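Long-range contacts in protease VP4 (Blotched snakehead virus, PDB 2GEF), which hydrolyses peptide bonds by a serine/lysine catalytic dyad mechanism and probably processes the birnavirus polyprotein of which it forms part: residues P34-G39 and V167-L172; E46-V51 and L104-V109; P108-F113 and D121-W126. All coordinates share one frame; numbering follows the deposited sequence.

Interaction 1. Residues P34-G39 and V167-L172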
ATOM      1  N   PRO A  34       1.920   1.384   2.479  1.00  6.29           N
ATOM      2  CA  PRO A  34       1.824   1.311   3.928  1.00  6.85           C
ATOM      3  C   PRO A  34       0.510   1.514   4.495  1.00  6.74           C
ATOM      4  O   PRO A  34      -0.325   2.188   3.885  1.00  6.72           O
ATOM      5  CB  PRO A  34       2.858   2.313   4.388  1.00  7.35           C
ATOM      6  CG  PRO A  34       2.662   3.365   3.387  1.00  7.49           C
ATOM      7  CD  PRO A  34       2.551   2.644   2.065  1.00  6.14           C
ATOM      8  N   VAL A  35       0.264   0.717   5.575  1.00  8.57           N
ATOM      9  CA  VAL A  35      -1.006   0.706   6.265  1.00  7.22           C
ATOM     10  C   VAL A  35      -0.807   0.957   7.768  1.00  9.61           C
ATOM     11  O   VAL A  35      -0.117   0.169   8.460  1.00  6.86           O
ATOM     12  CB  VAL A  35      -1.780  -0.556   6.097  1.00  8.76           C
ATOM     13  CG1 VAL A  35      -3.166  -0.479   7.022  1.00  3.23           C
ATOM     14  CG2 VAL A  35      -2.178  -0.727   4.643  1.00 10.24           C
ATOM     15  N   VAL A  36      -1.396   2.072   8.263  1.00 10.46           N
ATOM     16  CA  VAL A  36      -1.169   2.423   9.669  1.00 10.71           C
ATOM     17  C   VAL A  36      -2.575   2.281  10.415  1.00 12.44           C
ATOM     18  O   VAL A  36      -3.672   2.472   9.797  1.00 14.40           O
ATOM     19  CB  VAL A  36      -0.521   3.814   9.823  1.00  9.50           C
ATOM     20  CG1 VAL A  36       0.744   3.984   8.996  1.00  5.21           C
ATOM     21  CG2 VAL A  36      -1.514   4.942   9.523  1.00  9.19           C
ATOM     22  N   ALA A  37      -2.523   1.924  11.694  1.00 11.17           N
ATOM     23  CA  ALA A  37      -3.662   1.843  12.563  1.00 10.21           C
ATOM     24  C   ALA A  37      -3.223   2.233  13.981  1.00 10.78           C
ATOM     25  O   ALA A  37      -1.997   2.081  14.369  1.00 10.20           O
ATOM     26  CB  ALA A  37      -4.240   0.498  12.547  1.00 10.11           C
ATOM     27  N   PHE A  38      -4.198   2.791  14.708  1.00  8.65           N
ATOM     28  CA  PHE A  38      -4.025   3.333  16.117  1.00  9.37           C
ATOM     29  C   PHE A  38      -4.963   2.727  17.129  1.00  7.44           C
ATOM     30  O   PHE A  38      -6.152   2.829  16.944  1.00  9.42           O
ATOM     31  CB  PHE A  38      -4.163   4.883  16.104  1.00  9.75           C
ATOM     32  CG  PHE A  38      -3.455   5.518  14.923  1.00  9.80           C
ATOM     33  CD1 PHE A  38      -4.125   5.742  13.733  1.00  3.43           C
ATOM     34  CD2 PHE A  38      -2.118   5.827  15.011  1.00 12.55           C
ATOM     35  CE1 PHE A  38      -3.442   6.252  12.583  1.00 10.71           C
ATOM     36  CE2 PHE A  38      -1.422   6.359  13.941  1.00  9.89           C
ATOM     37  CZ  PHE A  38      -2.107   6.576  12.691  1.00 11.22           C
ATOM     38  N   GLY A  39      -4.475   2.173  18.251  1.00  7.86           N
ATOM     39  CA  GLY A  39      -5.391   1.954  19.418  1.00  7.57           C
ATOM     40  C   GLY A  39      -4.924   2.727  20.677  1.00  7.59           C
ATOM     41  O   GLY A  39      -3.938   3.521  20.622  1.00  5.45           O
ATOM     42  N   VAL A 167      -0.248  12.619   2.473  1.00  7.84           N
ATOM     43  CA  VAL A 167      -1.029  11.844   3.441  1.00  9.63           C
ATOM     44  C   VAL A 167      -0.326  12.103   4.787  1.00  8.89           C
ATOM     45  O   VAL A 167       0.838  12.533   4.819  1.00  8.63           O
ATOM     46  CB  VAL A 167      -1.217  10.391   2.992  1.00  9.43           C
ATOM     47  CG1 VAL A 167       0.073   9.695   2.980  1.00  7.79           C
ATOM     48  CG2 VAL A 167      -2.128   9.656   3.915  1.00 11.61           C
ATOM     49  N   GLN A 168      -1.099  12.059   5.859  1.00  9.11           N
ATOM     50  CA  GLN A 168      -0.575  12.083   7.200  1.00  9.59           C
ATOM     51  C   GLN A 168       0.305  10.797   7.516  1.00  8.94           C
ATOM     52  O   GLN A 168       0.114   9.776   6.950  1.00  6.73           O
ATOM     53  CB  GLN A 168      -1.799  11.979   8.103  1.00 10.04           C
ATOM     54  CG  GLN A 168      -2.373  13.341   8.610  1.00 15.92           C
ATOM     55  CD  GLN A 168      -3.128  13.205   9.952  1.00  8.66           C
ATOM     56  OE1 GLN A 168      -2.700  13.824  10.909  1.00  2.00           O
ATOM     57  NE2 GLN A 168      -4.229  12.359  10.012  1.00  6.06           N
ATOM     58  N   PHE A 169       1.096  10.802   8.573  1.00 10.65           N
ATOM     59  CA  PHE A 169       1.781   9.524   9.023  1.00  9.12           C
ATOM     60  C   PHE A 169       2.947   9.061   8.175  1.00  6.05           C
ATOM     61  O   PHE A 169       3.308   7.921   8.251  1.00  5.55           O
ATOM     62  CB  PHE A 169       0.750   8.382   9.317  1.00  9.27           C
ATOM     63  CG  PHE A 169      -0.495   8.915  10.100  1.00 11.90           C
ATOM     64  CD1 PHE A 169      -0.340   9.464  11.402  1.00 11.31           C
ATOM     65  CD2 PHE A 169      -1.805   8.848   9.557  1.00  8.16           C
ATOM     66  CE1 PHE A 169      -1.468  10.032  12.098  1.00  9.21           C
ATOM     67  CE2 PHE A 169      -2.913   9.388  10.280  1.00 10.49           C
ATOM     68  CZ  PHE A 169      -2.714  10.003  11.522  1.00  8.74           C
ATOM     69  N   GLY A 170       3.538   9.926   7.395  1.00  5.83           N
ATOM     70  CA  GLY A 170       4.700   9.568   6.586  1.00  7.54           C
ATOM     71  C   GLY A 170       5.841   8.838   7.336  1.00  8.40           C
ATOM     72  O   GLY A 170       6.343   7.818   6.962  1.00  9.29           O
ATOM     73  N   ASN A 171       6.334   9.444   8.369  1.00 10.30           N
ATOM     74  CA  ASN A 171       7.261   8.809   9.231  1.00 10.38           C
ATOM     75  C   ASN A 171       6.948   7.406   9.793  1.00  9.47           C
ATOM     76  O   ASN A 171       7.776   6.561   9.858  1.00  8.59           O
ATOM     77  CB  ASN A 171       7.445   9.739  10.411  1.00 12.14           C
ATOM     78  CG  ASN A 171       8.674   9.390  11.137  1.00 20.54           C
ATOM     79  OD1 ASN A 171       8.771   8.290  11.719  1.00 28.53           O
ATOM     80  ND2 ASN A 171       9.699  10.200  10.963  1.00 29.00           N
ATOM     81  N   LEU A 172       5.757   7.176  10.289  1.00  8.36           N
ATOM     82  CA  LEU A 172       5.394   5.860  10.695  1.00  7.74           C
ATOM     83  C   LEU A 172       5.212   4.882   9.486  1.00  7.56           C
ATOM     84  O   LEU A 172       5.504   3.663   9.621  1.00  5.47           O
ATOM     85  CB  LEU A 172       4.043   5.960  11.468  1.00 10.03           C
ATOM     86  CG  LEU A 172       3.371   4.700  12.022  1.00  4.63           C
ATOM     87  CD1 LEU A 172       4.221   4.179  13.061  1.00  2.00           C
ATOM     88  CD2 LEU A 172       1.974   5.159  12.644  1.00  3.48           C
TER
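Phe38 and Phe169 meet tip to tip, and theirs is the aromatic part of this contact. CZ of Phe38 stands over the centre of the Phe169 ring, 3.6 Å from its CE1. With the planes at 49° and the centroids 4.7 Å apart, the pair is neither a parallel stack nor edge-to-face. CB of Gln168 lies against the opposite face of the Phe169 ring, nearer its rim, and so that ring is held from both sides.

The rest is aliphatic. Leu172 has CG anti to its backbone N (chi1 179°), and its CD2 wedges between the strand side chains, 3.8 Å from CE2 of Phe38 and 4.0 Å from CB of Val36. CG2 of Val36 in turn reaches CD2 of Phe169 at 3.9 Å. A beta-branched valine suits this place because its two methyls serve two partners: CG1 faces Leu172 and CG2 faces Phe169. No hydrogen bond crosses.

Phe169 occupies the N-cap position of helix 170-178, so the contact sets the first turn of that helix against strand 31-38. Val36 also touches Lys173, the catalytic lysine, on the same helix, while neighbouring strand 43-52 supplies Ser45, whose OG is hydrogen-bonded to Leu172 O.

Interaction 2. Residues E46-V51 and L104-V109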
ATOM      1  N   GLU A  46       2.494  -1.355   8.661  1.00  8.05           N
ATOM      2  CA  GLU A  46       2.695  -2.649   7.957  1.00 10.45           C
ATOM      3  C   GLU A  46       2.706  -2.348   6.464  1.00 10.24           C
ATOM      4  O   GLU A  46       1.992  -1.480   6.041  1.00 14.16           O
ATOM      5  CB  GLU A  46       1.336  -3.364   8.106  1.00 11.44           C
ATOM      6  CG  GLU A  46       1.339  -4.690   8.497  1.00 13.16           C
ATOM      7  CD  GLU A  46      -0.053  -5.079   9.014  1.00 13.86           C
ATOM      8  OE1 GLU A  46      -0.776  -4.239   9.653  1.00 16.53           O
ATOM      9  OE2 GLU A  46      -0.445  -6.236   8.777  1.00 15.32           O
ATOM     10  N   LEU A  47       3.271  -3.204   5.618  1.00 13.32           N
ATOM     11  CA  LEU A  47       2.910  -3.230   4.154  1.00 12.33           C
ATOM     12  C   LEU A  47       1.827  -4.139   3.806  1.00 12.31           C
ATOM     13  O   LEU A  47       1.610  -5.125   4.448  1.00 16.29           O
ATOM     14  CB  LEU A  47       4.127  -3.616   3.370  1.00 11.71           C
ATOM     15  CG  LEU A  47       5.208  -2.538   3.577  1.00  8.95           C
ATOM     16  CD1 LEU A  47       6.366  -3.049   2.746  1.00 10.99           C
ATOM     17  CD2 LEU A  47       4.893  -1.114   3.215  1.00  6.43           C
ATOM     18  N   TYR A  48       1.097  -3.754   2.794  1.00 15.20           N
ATOM     19  CA  TYR A  48       0.106  -4.553   2.073  1.00 15.14           C
ATOM     20  C   TYR A  48       0.484  -4.438   0.616  1.00 16.28           C
ATOM     21  O   TYR A  48       1.147  -3.468   0.217  1.00 19.65           O
ATOM     22  CB  TYR A  48      -1.332  -4.003   2.233  1.00 14.32           C
ATOM     23  CG  TYR A  48      -2.085  -4.299   3.539  1.00 13.52           C
ATOM     24  CD1 TYR A  48      -1.510  -4.108   4.799  1.00 13.51           C
ATOM     25  CD2 TYR A  48      -3.366  -4.726   3.496  1.00 18.82           C
ATOM     26  CE1 TYR A  48      -2.222  -4.373   5.982  1.00 16.59           C
ATOM     27  CE2 TYR A  48      -4.065  -5.014   4.655  1.00 10.45           C
ATOM     28  CZ  TYR A  48      -3.522  -4.855   5.880  1.00 13.15           C
ATOM     29  OH  TYR A  48      -4.399  -5.173   7.008  1.00 17.25           O
ATOM     30  N   ILE A  49       0.028  -5.381  -0.152  1.00 15.02           N
ATOM     31  CA  ILE A  49       0.292  -5.438  -1.576  1.00 17.29           C
ATOM     32  C   ILE A  49      -1.018  -5.370  -2.223  1.00 16.68           C
ATOM     33  O   ILE A  49      -1.858  -6.037  -1.737  1.00 18.63           O
ATOM     34  CB  ILE A  49       1.037  -6.674  -2.088  1.00 16.67           C
ATOM     35  CG1 ILE A  49       1.561  -6.316  -3.499  1.00 11.30           C
ATOM     36  CG2 ILE A  49       0.188  -8.040  -1.990  1.00 20.06           C
ATOM     37  CD1 ILE A  49       2.397  -7.298  -4.088  1.00 16.25           C
ATOM     38  N   ALA A  50      -1.222  -4.408  -3.132  1.00 17.83           N
ATOM     39  CA  ALA A  50      -2.435  -4.396  -3.975  1.00 18.41           C
ATOM     40  C   ALA A  50      -2.087  -5.233  -5.236  1.00 18.39           C
ATOM     41  O   ALA A  50      -1.002  -4.974  -5.901  1.00 14.68           O
ATOM     42  CB  ALA A  50      -2.703  -3.044  -4.434  1.00 17.26           C
ATOM     43  N   VAL A  51      -2.976  -6.173  -5.570  1.00 16.55           N
ATOM     44  CA  VAL A  51      -2.801  -7.016  -6.867  1.00 16.51           C
ATOM     45  C   VAL A  51      -4.068  -6.927  -7.618  1.00 16.50           C
ATOM     46  O   VAL A  51      -5.161  -6.982  -7.043  1.00 17.24           O
ATOM     47  CB  VAL A  51      -2.393  -8.509  -6.548  1.00 15.76           C
ATOM     48  CG1 VAL A  51      -1.790  -9.225  -7.891  1.00 18.02           C
ATOM     49  CG2 VAL A  51      -1.246  -8.444  -5.584  1.00 10.03           C
ATOM     50  N   LEU A 104      -9.355  -5.170  -7.657  1.00 10.59           N
ATOM     51  CA  LEU A 104      -8.023  -5.443  -7.114  1.00  9.50           C
ATOM     52  C   LEU A 104      -8.347  -6.017  -5.769  1.00  9.96           C
ATOM     53  O   LEU A 104      -9.493  -5.877  -5.318  1.00  6.67           O
ATOM     54  CB  LEU A 104      -7.169  -4.165  -6.931  1.00 10.66           C
ATOM     55  CG  LEU A 104      -6.572  -3.374  -8.161  1.00 11.77           C
ATOM     56  CD1 LEU A 104      -7.338  -2.050  -8.389  1.00  7.51           C
ATOM     57  CD2 LEU A 104      -5.033  -3.030  -7.909  1.00  8.66           C
ATOM     58  N   THR A 105      -7.368  -6.710  -5.184  1.00  8.16           N
ATOM     59  CA  THR A 105      -7.447  -7.192  -3.857  1.00  9.17           C
ATOM     60  C   THR A 105      -6.223  -6.715  -3.156  1.00 11.71           C
ATOM     61  O   THR A 105      -5.139  -6.706  -3.783  1.00 16.10           O
ATOM     62  CB  THR A 105      -7.361  -8.748  -3.964  1.00  8.96           C
ATOM     63  OG1 THR A 105      -8.443  -9.180  -4.768  1.00  6.67           O
ATOM     64  CG2 THR A 105      -7.646  -9.351  -2.654  1.00  7.63           C
ATOM     65  N   ILE A 106      -6.304  -6.301  -1.894  1.00 11.13           N
ATOM     66  CA  ILE A 106      -5.086  -5.931  -1.139  1.00  7.55           C
ATOM     67  C   ILE A 106      -4.904  -6.950   0.017  1.00 10.08           C
ATOM     68  O   ILE A 106      -5.863  -7.565   0.500  1.00  8.40           O
ATOM     69  CB  ILE A 106      -5.192  -4.460  -0.612  1.00  8.39           C
ATOM     70  CG1 ILE A 106      -6.414  -4.358   0.279  1.00  8.19           C
ATOM     71  CG2 ILE A 106      -5.370  -3.519  -1.778  1.00  5.21           C
ATOM     72  CD1 ILE A 106      -6.609  -3.157   1.203  1.00  4.31           C
ATOM     73  N   LEU A 107      -3.671  -7.219   0.355  1.00  9.15           N
ATOM     74  CA  LEU A 107      -3.293  -8.305   1.268  1.00 11.48           C
ATOM     75  C   LEU A 107      -2.173  -7.858   2.188  1.00 11.44           C
ATOM     76  O   LEU A 107      -1.169  -7.234   1.706  1.00 14.34           O
ATOM     77  CB  LEU A 107      -2.796  -9.583   0.515  1.00 10.97           C
ATOM     78  CG  LEU A 107      -3.815 -10.147  -0.539  1.00 12.61           C
ATOM     79  CD1 LEU A 107      -3.097 -11.026  -1.585  1.00 10.60           C
ATOM     80  CD2 LEU A 107      -4.879 -10.871   0.132  1.00 11.05           C
ATOM     81  N   PRO A 108      -2.275  -8.186   3.485  1.00 11.23           N
ATOM     82  CA  PRO A 108      -1.103  -7.783   4.322  1.00 11.56           C
ATOM     83  C   PRO A 108       0.074  -8.618   3.917  1.00 10.75           C
ATOM     84  O   PRO A 108      -0.105  -9.719   3.550  1.00 12.49           O
ATOM     85  CB  PRO A 108      -1.571  -8.023   5.794  1.00 10.62           C
ATOM     86  CG  PRO A 108      -3.010  -8.647   5.648  1.00 12.56           C
ATOM     87  CD  PRO A 108      -3.324  -8.908   4.216  1.00  8.75           C
ATOM     88  N   VAL A 109       1.295  -8.090   3.922  1.00 13.63           N
ATOM     89  CA  VAL A 109       2.485  -8.907   3.628  1.00 12.04           C
ATOM     90  C   VAL A 109       3.664  -8.693   4.684  1.00 12.90           C
ATOM     91  O   VAL A 109       3.996  -7.509   5.017  1.00 13.57           O
ATOM     92  CB  VAL A 109       2.954  -8.601   2.231  1.00 15.48           C
ATOM     93  CG1 VAL A 109       1.774  -8.623   1.230  1.00 14.79           C
ATOM     94  CG2 VAL A 109       3.578  -7.248   2.168  1.00 15.79           C
TER
HETATM   95  O   HOH W   1       5.085  -5.621   6.609  1.00 17.64           O
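Tyr48 and Pro108 lie opposite each other in an antiparallel strand pair of the protease's mixed sheet. Their side chains set off in different directions, yet the proline comes over one face of the phenol ring, its CB 3.8 Å from the Tyr48 centroid and 17° off the normal, a CH-pi contact. Tyr48 has CG anti to its carbonyl carbon (chi1 -78°), which puts the start of the ring beside the proline. Since this is a non-hydrogen-bonded pair, the missing N-H of proline costs the pairing nothing. Glu46 runs alongside Pro108 and sets OE1 at the edge of the tyrosine ring, in its plane. The polar ends share a partner outside the pair: Asn127 ND2 is hydrogen-bonded to both Glu46 OE2 and Tyr48 OH.

On one face of the sheet, Ile49 and Val109 cross at about a right angle, with CG2 of Ile49 3.6 Å from CG1 of Val109. On the other, CB of Ala50 rests 3.8 Å from CG2 of Ile106. A small residue fits there because helix 138-146 packs onto it through Leu141 and Ala144.

Backbone bonds run both ways between Ile49 and Leu107 and between Val51 and Thr105. Leu47 O also accepts Val109 N in an almost straight bond (177°), but the return bond of this last pair is replaced by a water, which accepts from Leu47 N at 3.2 Å and donates to Val109 O at 2.7 Å.

Interaction 3. Residues P108-F113 and D121-W126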
ATOM      1  N   PRO A 108      -2.275  -8.186   3.485  1.00 11.23           N
ATOM      2  CA  PRO A 108      -1.103  -7.783   4.322  1.00 11.56           C
ATOM      3  C   PRO A 108       0.074  -8.618   3.917  1.00 10.75           C
ATOM      4  O   PRO A 108      -0.105  -9.719   3.550  1.00 12.49           O
ATOM      5  CB  PRO A 108      -1.571  -8.023   5.794  1.00 10.62           C
ATOM      6  CG  PRO A 108      -3.010  -8.647   5.648  1.00 12.56           C
ATOM      7  CD  PRO A 108      -3.324  -8.908   4.216  1.00  8.75           C
ATOM      8  N   VAL A 109       1.295  -8.090   3.922  1.00 13.63           N
ATOM      9  CA  VAL A 109       2.485  -8.907   3.628  1.00 12.04           C
ATOM     10  C   VAL A 109       3.664  -8.693   4.684  1.00 12.90           C
ATOM     11  O   VAL A 109       3.996  -7.509   5.017  1.00 13.57           O
ATOM     12  CB  VAL A 109       2.954  -8.601   2.231  1.00 15.48           C
ATOM     13  CG1 VAL A 109       1.774  -8.623   1.230  1.00 14.79           C
ATOM     14  CG2 VAL A 109       3.578  -7.248   2.168  1.00 15.79           C
ATOM     15  N   ALA A 110       4.326  -9.774   5.148  1.00  8.16           N
ATOM     16  CA  ALA A 110       5.477  -9.635   6.021  1.00  8.10           C
ATOM     17  C   ALA A 110       6.802  -9.402   5.332  1.00  7.16           C
ATOM     18  O   ALA A 110       7.683  -8.972   5.961  1.00 10.40           O
ATOM     19  CB  ALA A 110       5.594 -10.861   6.794  1.00  7.24           C
ATOM     20  N   ASP A 111       6.963  -9.714   4.049  1.00  6.75           N
ATOM     21  CA  ASP A 111       8.209  -9.619   3.353  1.00  8.96           C
ATOM     22  C   ASP A 111       8.063  -9.968   1.883  1.00 10.21           C
ATOM     23  O   ASP A 111       7.064 -10.514   1.480  1.00 11.02           O
ATOM     24  CB  ASP A 111       9.238 -10.620   3.899  1.00  9.15           C
ATOM     25  CG  ASP A 111      10.698 -10.110   3.751  1.00 11.76           C
ATOM     26  OD1 ASP A 111      10.962  -8.993   3.170  1.00 14.44           O
ATOM     27  OD2 ASP A 111      11.589 -10.823   4.230  1.00 16.95           O
ATOM     28  N   VAL A 112       9.136  -9.738   1.121  1.00 11.34           N
ATOM     29  CA  VAL A 112       9.127  -9.766  -0.356  1.00 10.92           C
ATOM     30  C   VAL A 112      10.515 -10.056  -0.888  1.00 10.99           C
ATOM     31  O   VAL A 112      11.523  -9.362  -0.580  1.00 10.18           O
ATOM     32  CB  VAL A 112       8.608  -8.419  -1.058  1.00 10.87           C
ATOM     33  CG1 VAL A 112       8.433  -8.682  -2.610  1.00  9.74           C
ATOM     34  CG2 VAL A 112       7.249  -8.010  -0.478  1.00  9.00           C
ATOM     35  N   PHE A 113      10.542 -11.105  -1.702  1.00 11.85           N
ATOM     36  CA  PHE A 113      11.775 -11.617  -2.261  1.00 13.95           C
ATOM     37  C   PHE A 113      11.541 -11.499  -3.721  1.00 13.55           C
ATOM     38  O   PHE A 113      10.695 -12.204  -4.197  1.00 15.15           O
ATOM     39  CB  PHE A 113      12.012 -13.108  -1.828  1.00 13.77           C
ATOM     40  CG  PHE A 113      11.859 -13.304  -0.316  1.00 18.22           C
ATOM     41  CD1 PHE A 113      12.874 -12.861   0.570  1.00 19.19           C
ATOM     42  CD2 PHE A 113      10.637 -13.815   0.213  1.00 20.21           C
ATOM     43  CE1 PHE A 113      12.707 -12.940   1.944  1.00 20.40           C
ATOM     44  CE2 PHE A 113      10.449 -13.951   1.539  1.00 20.41           C
ATOM     45  CZ  PHE A 113      11.512 -13.503   2.456  1.00 19.71           C
ATOM     46  N   ASP A 121       8.327 -13.356  -4.780  1.00 11.25           N
ATOM     47  CA  ASP A 121       7.684 -14.275  -3.917  1.00 12.13           C
ATOM     48  C   ASP A 121       7.385 -13.402  -2.705  1.00 11.94           C
ATOM     49  O   ASP A 121       8.247 -12.728  -2.205  1.00 12.87           O
ATOM     50  CB  ASP A 121       8.689 -15.406  -3.581  1.00 10.43           C
ATOM     51  CG  ASP A 121       8.859 -16.330  -4.689  1.00 14.99           C
ATOM     52  OD1 ASP A 121       7.889 -16.973  -5.159  1.00 16.33           O
ATOM     53  OD2 ASP A 121       9.987 -16.397  -5.185  1.00 22.87           O
ATOM     54  N   VAL A 122       6.152 -13.400  -2.246  1.00 13.18           N
ATOM     55  CA  VAL A 122       5.692 -12.377  -1.332  1.00 12.15           C
ATOM     56  C   VAL A 122       5.125 -13.232  -0.247  1.00 13.60           C
ATOM     57  O   VAL A 122       4.296 -14.160  -0.500  1.00 11.91           O
ATOM     58  CB  VAL A 122       4.629 -11.357  -1.962  1.00 12.98           C
ATOM     59  CG1 VAL A 122       3.731 -10.573  -0.931  1.00  9.07           C
ATOM     60  CG2 VAL A 122       5.248 -10.403  -3.042  1.00  7.43           C
ATOM     61  N   ASP A 123       5.613 -12.940   0.949  1.00 10.97           N
ATOM     62  CA  ASP A 123       5.074 -13.608   2.125  1.00 13.55           C
ATOM     63  C   ASP A 123       3.736 -12.936   2.532  1.00 11.74           C
ATOM     64  O   ASP A 123       3.733 -11.922   3.200  1.00  8.41           O
ATOM     65  CB  ASP A 123       6.157 -13.531   3.221  1.00 14.86           C
ATOM     66  CG  ASP A 123       5.813 -14.240   4.475  1.00 14.06           C
ATOM     67  OD1 ASP A 123       4.772 -14.876   4.601  1.00 15.51           O
ATOM     68  OD2 ASP A 123       6.685 -14.173   5.362  1.00 19.39           O
ATOM     69  N   VAL A 124       2.623 -13.509   2.099  1.00  9.69           N
ATOM     70  CA  VAL A 124       1.300 -12.997   2.420  1.00  9.65           C
ATOM     71  C   VAL A 124       0.952 -13.560   3.815  1.00 10.92           C
ATOM     72  O   VAL A 124       1.184 -14.676   4.108  1.00 11.99           O
ATOM     73  CB  VAL A 124       0.223 -13.492   1.373  1.00 10.85           C
ATOM     74  CG1 VAL A 124      -1.270 -13.095   1.667  1.00  3.63           C
ATOM     75  CG2 VAL A 124       0.618 -13.146  -0.081  1.00  4.78           C
ATOM     76  N   VAL A 125       0.392 -12.752   4.668  1.00 13.09           N
ATOM     77  CA  VAL A 125       0.076 -13.144   6.029  1.00 13.14           C
ATOM     78  C   VAL A 125      -1.422 -12.782   6.312  1.00 13.78           C
ATOM     79  O   VAL A 125      -2.038 -11.967   5.591  1.00 12.12           O
ATOM     80  CB  VAL A 125       1.077 -12.419   7.109  1.00 13.92           C
ATOM     81  CG1 VAL A 125       2.568 -13.039   7.155  1.00 10.07           C
ATOM     82  CG2 VAL A 125       1.076 -10.830   7.050  1.00 12.03           C
ATOM     83  N   TRP A 126      -1.955 -13.344   7.388  1.00 14.04           N
ATOM     84  CA  TRP A 126      -3.123 -12.828   8.075  1.00 15.49           C
ATOM     85  C   TRP A 126      -2.656 -12.019   9.272  1.00 15.95           C
ATOM     86  O   TRP A 126      -1.872 -12.478  10.125  1.00 15.96           O
ATOM     87  CB  TRP A 126      -4.010 -13.980   8.573  1.00 17.41           C
ATOM     88  CG  TRP A 126      -4.576 -14.854   7.489  1.00 20.79           C
ATOM     89  CD1 TRP A 126      -4.208 -14.844   6.148  1.00 21.91           C
ATOM     90  CD2 TRP A 126      -5.559 -15.876   7.628  1.00 20.84           C
ATOM     91  NE1 TRP A 126      -4.957 -15.787   5.442  1.00 25.43           N
ATOM     92  CE2 TRP A 126      -5.818 -16.402   6.321  1.00 24.72           C
ATOM     93  CE3 TRP A 126      -6.303 -16.363   8.707  1.00 26.67           C
ATOM     94  CZ2 TRP A 126      -6.757 -17.422   6.090  1.00 20.72           C
ATOM     95  CZ3 TRP A 126      -7.247 -17.363   8.465  1.00 19.28           C
ATOM     96  CH2 TRP A 126      -7.446 -17.880   7.174  1.00 20.72           C
TER
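Val122 sits between Val109 and Val112 and uses one methyl for each: its CG1 is 3.5 Å from CG1 of Val109, and its CG2 is 3.6 Å from CG1 of Val112. With CG1 anti to the backbone N (chi1 159°), the two branches spread along the partner chain, as suits a beta-branched residue.

Around this apolar row runs the backbone ladder of a beta hairpin. Phe113 and Asp121 exchange two bonds, the shorter from Asp121 N to Phe113 O at 2.7 Å. Asp123 O accepts Ala110 N and its N donates to Asp111 O, a pattern resembling a beta bulge where the chain turns its corner. Before that corner, Val125 N is hydrogen-bonded to Pro108 O over 3.3 Å, from well above the carbonyl plane. At the rim, CB of Ala110 touches CG1 of Val125 (3.7 Å) beside Asp123 OD2.

Asp111, Phe113, Asp121 and Asp123 start out on the face opposite Val109, Val112, Val122 and Val124. OD2 of Asp111 and OD2 of Asp123 stay 6.0 Å apart; the bond between Asp123 OD1 and Ser22 OG would help to offset any repulsion. The chemistry implies a two-faced hairpin: buried valines against an exposed phenylalanine and three aspartates, Asp121 salt-bridged to Arg115, Asp111 weakly bonded by Val112 N.

In the fold
From the N terminus, strand 31-38 supplies the first half of interaction 1, whose partner arrives only at 167-172, so this contact closes a long loop. The other two lie inside it. Strand 43-52 follows directly, pairs with strand 31-38, and opens the loop that interaction 2 closes at 104-109. Interaction 3 begins on the end of strand 104-109, sharing Pro108 and Val109, and closes the short hairpin at 121-126. The loops of interactions 2 and 3 thus follow one another, overlapping at those two residues. Together they link the catalytic-lysine helix, 170-178, through the mixed sheet to the three-stranded sheet of 22-27, 120-126 and 111-114.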